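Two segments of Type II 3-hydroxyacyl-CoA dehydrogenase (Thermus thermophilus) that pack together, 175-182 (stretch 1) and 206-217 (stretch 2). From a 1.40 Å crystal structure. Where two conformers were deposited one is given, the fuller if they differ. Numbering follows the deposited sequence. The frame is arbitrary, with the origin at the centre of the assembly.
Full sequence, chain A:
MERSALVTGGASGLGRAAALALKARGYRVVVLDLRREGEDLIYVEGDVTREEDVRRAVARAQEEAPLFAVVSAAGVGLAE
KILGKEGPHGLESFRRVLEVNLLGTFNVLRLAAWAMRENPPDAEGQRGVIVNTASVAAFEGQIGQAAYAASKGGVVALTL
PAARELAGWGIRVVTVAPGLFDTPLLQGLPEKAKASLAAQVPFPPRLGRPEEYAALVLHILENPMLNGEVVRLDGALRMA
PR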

ATOM      1  N   THR A 175     -10.470  10.385  -0.931  1.00  6.48           N
ATOM      2  CA  THR A 175     -10.936   9.488  -1.975  1.00  6.28           C
ATOM      3  C   THR A 175     -11.580   8.243  -1.389  1.00  5.83           C
ATOM      4  O   THR A 175     -11.044   7.635  -0.462  1.00  7.02           O
ATOM      5  CB  THR A 175      -9.773   9.045  -2.888  1.00  6.32           C
ATOM      6  OG1 THR A 175      -9.256  10.185  -3.586  1.00  9.23           O
ATOM      7  CG2 THR A 175     -10.247   8.011  -3.903  1.00  8.15           C
ATOM      8  N   VAL A 176     -12.746   7.890  -1.914  1.00  6.12           N
ATOM      9  CA  VAL A 176     -13.434   6.679  -1.490  1.00  6.56           C
ATOM     10  C   VAL A 176     -13.173   5.667  -2.597  1.00  6.62           C
ATOM     11  O   VAL A 176     -13.329   5.989  -3.774  1.00  7.05           O
ATOM     12  CB  VAL A 176     -14.960   6.887  -1.379  1.00  6.17           C
ATOM     13  CG1 VAL A 176     -15.650   5.554  -1.106  1.00  6.91           C
ATOM     14  CG2 VAL A 176     -15.268   7.872  -0.270  1.00  7.34           C
ATOM     15  N   ALA A 177     -12.748   4.462  -2.230  1.00  6.77           N
ATOM     16  CA  ALA A 177     -12.492   3.408  -3.212  1.00  6.94           C
ATOM     17  C   ALA A 177     -13.522   2.301  -3.003  1.00  7.55           C
ATOM     18  O   ALA A 177     -13.322   1.390  -2.195  1.00  7.71           O
ATOM     19  CB  ALA A 177     -11.076   2.853  -3.045  1.00  7.83           C
ATOM     20  N   PRO A 178     -14.650   2.373  -3.725  1.00  7.28           N
ATOM     21  CA  PRO A 178     -15.688   1.354  -3.579  1.00  7.05           C
ATOM     22  C   PRO A 178     -15.288  -0.010  -4.110  1.00  7.14           C
ATOM     23  O   PRO A 178     -14.486  -0.126  -5.041  1.00  7.65           O
ATOM     24  CB  PRO A 178     -16.859   1.918  -4.385  1.00  8.23           C
ATOM     25  CG  PRO A 178     -16.588   3.397  -4.444  1.00  9.66           C
ATOM     26  CD  PRO A 178     -15.096   3.445  -4.628  1.00  7.52           C
ATOM     27  N   GLY A 179     -15.865  -1.034  -3.495  1.00  7.87           N
ATOM     28  CA  GLY A 179     -15.655  -2.395  -3.939  1.00  8.38           C
ATOM     29  C   GLY A 179     -16.760  -2.647  -4.949  1.00  9.66           C
ATOM     30  O   GLY A 179     -16.990  -1.822  -5.832  1.00 10.29           O
ATOM     31  N   LEU A 180     -17.477  -3.754  -4.807  1.00  8.61           N
ATOM     32  CA  LEU A 180     -18.538  -4.075  -5.753  1.00  9.33           C
ATOM     33  C   LEU A 180     -19.893  -3.468  -5.398  1.00  9.19           C
ATOM     34  O   LEU A 180     -20.526  -3.854  -4.414  1.00  9.18           O
ATOM     35  CB  LEU A 180     -18.684  -5.592  -5.880  1.00 10.63           C
ATOM     36  CG  LEU A 180     -19.350  -6.102  -7.159  0.50 10.13           C
ATOM     37  CD1 LEU A 180     -18.486  -5.751  -8.363  0.50 11.25           C
ATOM     38  CD2 LEU A 180     -19.537  -7.608  -7.072  0.50 11.09           C
ATOM     39  N   PHE A 181     -20.317  -2.504  -6.213  1.00  9.71           N
ATOM     40  CA  PHE A 181     -21.603  -1.828  -6.058  1.00 11.00           C
ATOM     41  C   PHE A 181     -22.252  -1.844  -7.439  1.00 12.72           C
ATOM     42  O   PHE A 181     -21.663  -2.328  -8.402  1.00 13.73           O
ATOM     43  CB  PHE A 181     -21.431  -0.358  -5.645  1.00 10.25           C
ATOM     44  CG  PHE A 181     -21.052  -0.150  -4.205  1.00  9.70           C
ATOM     45  CD1 PHE A 181     -19.767  -0.429  -3.755  1.00 10.00           C
ATOM     46  CD2 PHE A 181     -21.977   0.374  -3.308  1.00  9.44           C
ATOM     47  CE1 PHE A 181     -19.408  -0.182  -2.429  1.00 10.37           C
ATOM     48  CE2 PHE A 181     -21.630   0.625  -1.981  1.00 10.62           C
ATOM     49  CZ  PHE A 181     -20.341   0.346  -1.542  1.00  9.96           C
ATOM     50  N   ASP A 182     -23.458  -1.300  -7.534  1.00 14.78           N
ATOM     51  CA  ASP A 182     -24.160  -1.227  -8.809  1.00 16.45           C
ATOM     52  C   ASP A 182     -23.614  -0.003  -9.543  1.00 17.99           C
ATOM     53  O   ASP A 182     -24.211   1.071  -9.509  1.00 20.16           O
ATOM     54  CB  ASP A 182     -25.659  -1.067  -8.567  1.00 17.23           C
ATOM     55  CG  ASP A 182     -26.455  -1.039  -9.852  1.00 20.05           C
ATOM     56  OD1 ASP A 182     -27.631  -0.624  -9.805  1.00 22.28           O
ATOM     57  OD2 ASP A 182     -25.908  -1.436 -10.905  1.00 20.31           O
ATOM     58  N   ARG A 206     -22.585  -9.486  -0.413  1.00 11.25           N
ATOM     59  CA  ARG A 206     -23.520  -8.931  -1.375  1.00 10.56           C
ATOM     60  C   ARG A 206     -22.937  -7.675  -1.998  1.00 11.63           C
ATOM     61  O   ARG A 206     -21.851  -7.225  -1.625  1.00 11.72           O
ATOM     62  CB  ARG A 206     -24.811  -8.546  -0.657  1.00 10.95           C
ATOM     63  CG  ARG A 206     -24.581  -7.545   0.482  1.00  9.64           C
ATOM     64  CD  ARG A 206     -25.881  -6.896   0.936  1.00  9.53           C
ATOM     65  NE  ARG A 206     -25.746  -6.137   2.180  1.00 10.46           N
ATOM     66  CZ  ARG A 206     -25.175  -4.939   2.292  1.00 10.52           C
ATOM     67  NH1 ARG A 206     -24.669  -4.329   1.226  1.00 11.46           N
ATOM     68  NH2 ARG A 206     -25.118  -4.345   3.475  1.00 10.54           N
ATOM     69  N   LEU A 207     -23.668  -7.112  -2.952  1.00 11.09           N
ATOM     70  CA  LEU A 207     -23.247  -5.871  -3.579  1.00 11.77           C
ATOM     71  C   LEU A 207     -23.470  -4.787  -2.534  1.00 11.05           C
ATOM     72  O   LEU A 207     -24.388  -4.884  -1.719  1.00 11.22           O
ATOM     73  CB  LEU A 207     -24.112  -5.563  -4.803  1.00 13.57           C
ATOM     74  CG  LEU A 207     -24.010  -6.502  -6.002  1.00 15.65           C
ATOM     75  CD1 LEU A 207     -25.025  -6.090  -7.058  1.00 17.70           C
ATOM     76  CD2 LEU A 207     -22.602  -6.457  -6.563  1.00 16.60           C
ATOM     77  N   GLY A 208     -22.627  -3.762  -2.541  1.00 10.46           N
ATOM     78  CA  GLY A 208     -22.808  -2.684  -1.594  1.00 10.68           C
ATOM     79  C   GLY A 208     -24.055  -1.905  -1.972  1.00 11.00           C
ATOM     80  O   GLY A 208     -24.467  -1.906  -3.132  1.00 10.86           O
ATOM     81  N   ARG A 209     -24.663  -1.256  -0.988  1.00 11.09           N
ATOM     82  CA  ARG A 209     -25.857  -0.455  -1.212  1.00 11.63           C
ATOM     83  C   ARG A 209     -25.396   0.977  -1.442  1.00 11.55           C
ATOM     84  O   ARG A 209     -24.494   1.459  -0.759  1.00 10.55           O
ATOM     85  CB  ARG A 209     -26.767  -0.523   0.015  1.00 13.00           C
ATOM     86  CG  ARG A 209     -27.264  -1.927   0.320  1.00 14.24           C
ATOM     87  CD  ARG A 209     -27.805  -2.038   1.732  1.00 16.24           C
ATOM     88  NE  ARG A 209     -28.318  -3.378   1.994  1.00 17.95           N
ATOM     89  CZ  ARG A 209     -28.700  -3.813   3.190  1.00 19.69           C
ATOM     90  NH1 ARG A 209     -28.626  -3.012   4.244  1.00 20.51           N
ATOM     91  NH2 ARG A 209     -29.154  -5.050   3.329  1.00 20.35           N
ATOM     92  N   PRO A 210     -26.000   1.677  -2.415  1.00 11.16           N
ATOM     93  CA  PRO A 210     -25.600   3.063  -2.686  1.00 11.81           C
ATOM     94  C   PRO A 210     -25.611   3.931  -1.427  1.00 10.63           C
ATOM     95  O   PRO A 210     -24.759   4.805  -1.256  1.00 10.07           O
ATOM     96  CB  PRO A 210     -26.628   3.519  -3.715  1.00 12.94           C
ATOM     97  CG  PRO A 210     -26.938   2.249  -4.460  1.00 14.64           C
ATOM     98  CD  PRO A 210     -27.063   1.245  -3.340  1.00 12.97           C
ATOM     99  N   GLU A 211     -26.574   3.680  -0.546  1.00 10.36           N
ATOM    100  CA  GLU A 211     -26.698   4.436   0.695  1.00 10.96           C
ATOM    101  C   GLU A 211     -25.485   4.273   1.612  1.00  9.96           C
ATOM    102  O   GLU A 211     -25.191   5.159   2.417  1.00 10.32           O
ATOM    103  CB  GLU A 211     -27.975   4.026   1.438  1.00 12.92           C
ATOM    104  CG  GLU A 211     -29.257   4.309   0.661  1.00 17.67           C
ATOM    105  CD  GLU A 211     -29.739   3.121  -0.156  1.00 19.76           C
ATOM    106  OE1 GLU A 211     -28.901   2.376  -0.699  1.00 19.30           O
ATOM    107  OE2 GLU A 211     -30.972   2.940  -0.265  1.00 24.06           O
ATOM    108  N   GLU A 212     -24.785   3.147   1.494  1.00  8.26           N
ATOM    109  CA  GLU A 212     -23.603   2.902   2.317  1.00  8.45           C
ATOM    110  C   GLU A 212     -22.446   3.774   1.830  1.00  7.99           C
ATOM    111  O   GLU A 212     -21.622   4.228   2.625  1.00  8.61           O
ATOM    112  CB  GLU A 212     -23.258   1.406   2.295  1.00  9.35           C
ATOM    113  CG  GLU A 212     -24.369   0.582   2.961  1.00 11.34           C
ATOM    114  CD  GLU A 212     -24.197  -0.924   2.845  1.00 12.49           C
ATOM    115  OE1 GLU A 212     -23.917  -1.414   1.734  1.00 11.59           O
ATOM    116  OE2 GLU A 212     -24.372  -1.625   3.866  1.00 14.03           O
ATOM    117  N   TYR A 213     -22.394   4.019   0.527  1.00  8.32           N
ATOM    118  CA  TYR A 213     -21.371   4.893  -0.030  1.00  7.73           C
ATOM    119  C   TYR A 213     -21.711   6.317   0.416  1.00  7.73           C
ATOM    120  O   TYR A 213     -20.841   7.065   0.854  1.00  7.71           O
ATOM    121  CB  TYR A 213     -21.370   4.793  -1.561  1.00  8.66           C
ATOM    122  CG  TYR A 213     -20.679   5.938  -2.273  1.00  7.86           C
ATOM    123  CD1 TYR A 213     -21.400   7.051  -2.707  1.00  8.52           C
ATOM    124  CD2 TYR A 213     -19.310   5.905  -2.523  1.00  8.10           C
ATOM    125  CE1 TYR A 213     -20.775   8.100  -3.376  1.00  8.38           C
ATOM    126  CE2 TYR A 213     -18.674   6.953  -3.195  1.00  8.70           C
ATOM    127  CZ  TYR A 213     -19.417   8.046  -3.617  1.00  8.36           C
ATOM    128  OH  TYR A 213     -18.803   9.080  -4.286  1.00  8.34           O
ATOM    129  N   ALA A 214     -22.987   6.684   0.324  1.00  7.27           N
ATOM    130  CA  ALA A 214     -23.416   8.018   0.724  1.00  7.24           C
ATOM    131  C   ALA A 214     -23.117   8.290   2.196  1.00  7.11           C
ATOM    132  O   ALA A 214     -22.705   9.390   2.556  1.00  7.30           O
ATOM    133  CB  ALA A 214     -24.907   8.194   0.460  1.00  7.45           C
ATOM    134  N   ALA A 215     -23.331   7.290   3.045  1.00  7.03           N
ATOM    135  CA  ALA A 215     -23.080   7.445   4.474  1.00  7.63           C
ATOM    136  C   ALA A 215     -21.609   7.760   4.746  1.00  7.15           C
ATOM    137  O   ALA A 215     -21.293   8.597   5.596  1.00  7.85           O
ATOM    138  CB  ALA A 215     -23.497   6.180   5.222  1.00  8.13           C
ATOM    139  N   LEU A 216     -20.708   7.087   4.036  1.00  6.67           N
ATOM    140  CA  LEU A 216     -19.286   7.341   4.226  1.00  6.94           C
ATOM    141  C   LEU A 216     -18.936   8.749   3.747  1.00  6.89           C
ATOM    142  O   LEU A 216     -18.176   9.467   4.404  1.00  7.47           O
ATOM    143  CB  LEU A 216     -18.441   6.310   3.473  1.00  6.66           C
ATOM    144  CG  LEU A 216     -16.926   6.548   3.523  1.00  7.04           C
ATOM    145  CD1 LEU A 216     -16.439   6.578   4.966  1.00  7.92           C
ATOM    146  CD2 LEU A 216     -16.217   5.453   2.740  1.00  8.56           C
ATOM    147  N   VAL A 217     -19.490   9.147   2.605  1.00  7.51           N
ATOM    148  CA  VAL A 217     -19.226  10.482   2.085  1.00  7.30           C
ATOM    149  C   VAL A 217     -19.654  11.524   3.112  1.00  6.96           C
ATOM    150  O   VAL A 217     -18.913  12.470   3.390  1.00  8.14           O
ATOM    151  CB  VAL A 217     -19.966  10.721   0.746  1.00  6.96           C
ATOM    152  CG1 VAL A 217     -19.874  12.191   0.342  1.00  9.21           C
ATOM    153  CG2 VAL A 217     -19.354   9.844  -0.336  1.00  8.58           C
TER
HETATM  154  O   HOH W   1     -19.735  -5.667  -2.300  1.00 11.23           O
HETATM  155  O   HOH W   2     -25.187  -0.693  -5.370  1.00 19.48           O

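The ring of Phe181 lies flat against the backbone of Gly208, a packing that leaves no room for a CB on Gly208. The CA atom of Gly208 sits 3.7 Å from the centroid of the Phe181 ring and 20° off the ring normal, so that a CH-pi contact forms over one face. A CB built in ideal geometry on Gly208 would point toward the other stretch and come within 2.4 Å of Phe181 CE2, a clear clash. The two backbones are correspondingly close here, with 4.7 Å between Phe181 CA and Gly208 CA.

Although the CA-to-CB bond of Phe181 points away from the second stretch, with chi1 at -75° (m) the end of the side chain comes back nearer to that stretch. The edge of the ring then meets the start of the helix: Phe181 CE2 is 3.2 Å from Arg209 O, near the ring plane, an arrangement that sets the slightly positive rim of the ring against a carbonyl oxygen. The same oxygen accepts a backbone hydrogen bond from Glu212 N (2.8 Å from Arg209 O), a bond to the third residue on, in the first turn; Arg209 holds the N-cap position. Farther along, Phe181 CE2 also reaches Tyr213 CB at 4.2 Å.

A single direct hydrogen bond joins the stretches. Gly208 N donates to Leu180 O at 2.8 Å with an N-H...acceptor angle of 175°, short and almost perfectly linear. Leu180 O is used further: Leu207 CA approaches it at 3.5 Å in a CA-H...O contact, and water 1 donates to it at 2.9 Å from the water oxygen while also donating to Arg206 O at 2.7 Å. Water 2 makes a second bridge, accepting from Asp182 N (2.8 Å to its oxygen) and donating to Gly208 O (2.6 Å). The backbone NH and CO of Gly208 are thus both tied to the first stretch, one directly and the other through solvent. Beside this polar seam Leu180 CD2 lies 3.3 Å from Leu207 CD2, shorter than methyl groups normally approach, in one of the two conformers deposited for Leu180.

Toward the strand the contact becomes wholly apolar. Strand 175-178 and helix 210-217 run nearly antiparallel, at 160°, and their axes come no closer than 10.2 Å, a gap bridged by side chains. Strand alternation directs Val176 and Pro178 toward the helix and Ala177 away from it. Val176 CG1 packs 3.9 Å from both Tyr213 CE2 and Leu216 CD2, while Pro178 CG lies 4.2 Å from Tyr213 CD2. One side of the Tyr213 ring, CD2 and CE2, thus meets both Pro178 and Val176, and its hydroxyl is hydrogen-bonded elsewhere in the structure.

The loop that presents Gly208 is braced from within its own stretch. Glu212 OE1 accepts from Arg209 N at 2.8 Å, and Glu212 OE2 forms a salt bridge with Arg206 NH2 at 2.8 Å. Arg206 NH1 also donates to Leu207 O at 3.0 Å, linking the arginine to the backbone just before the glycine.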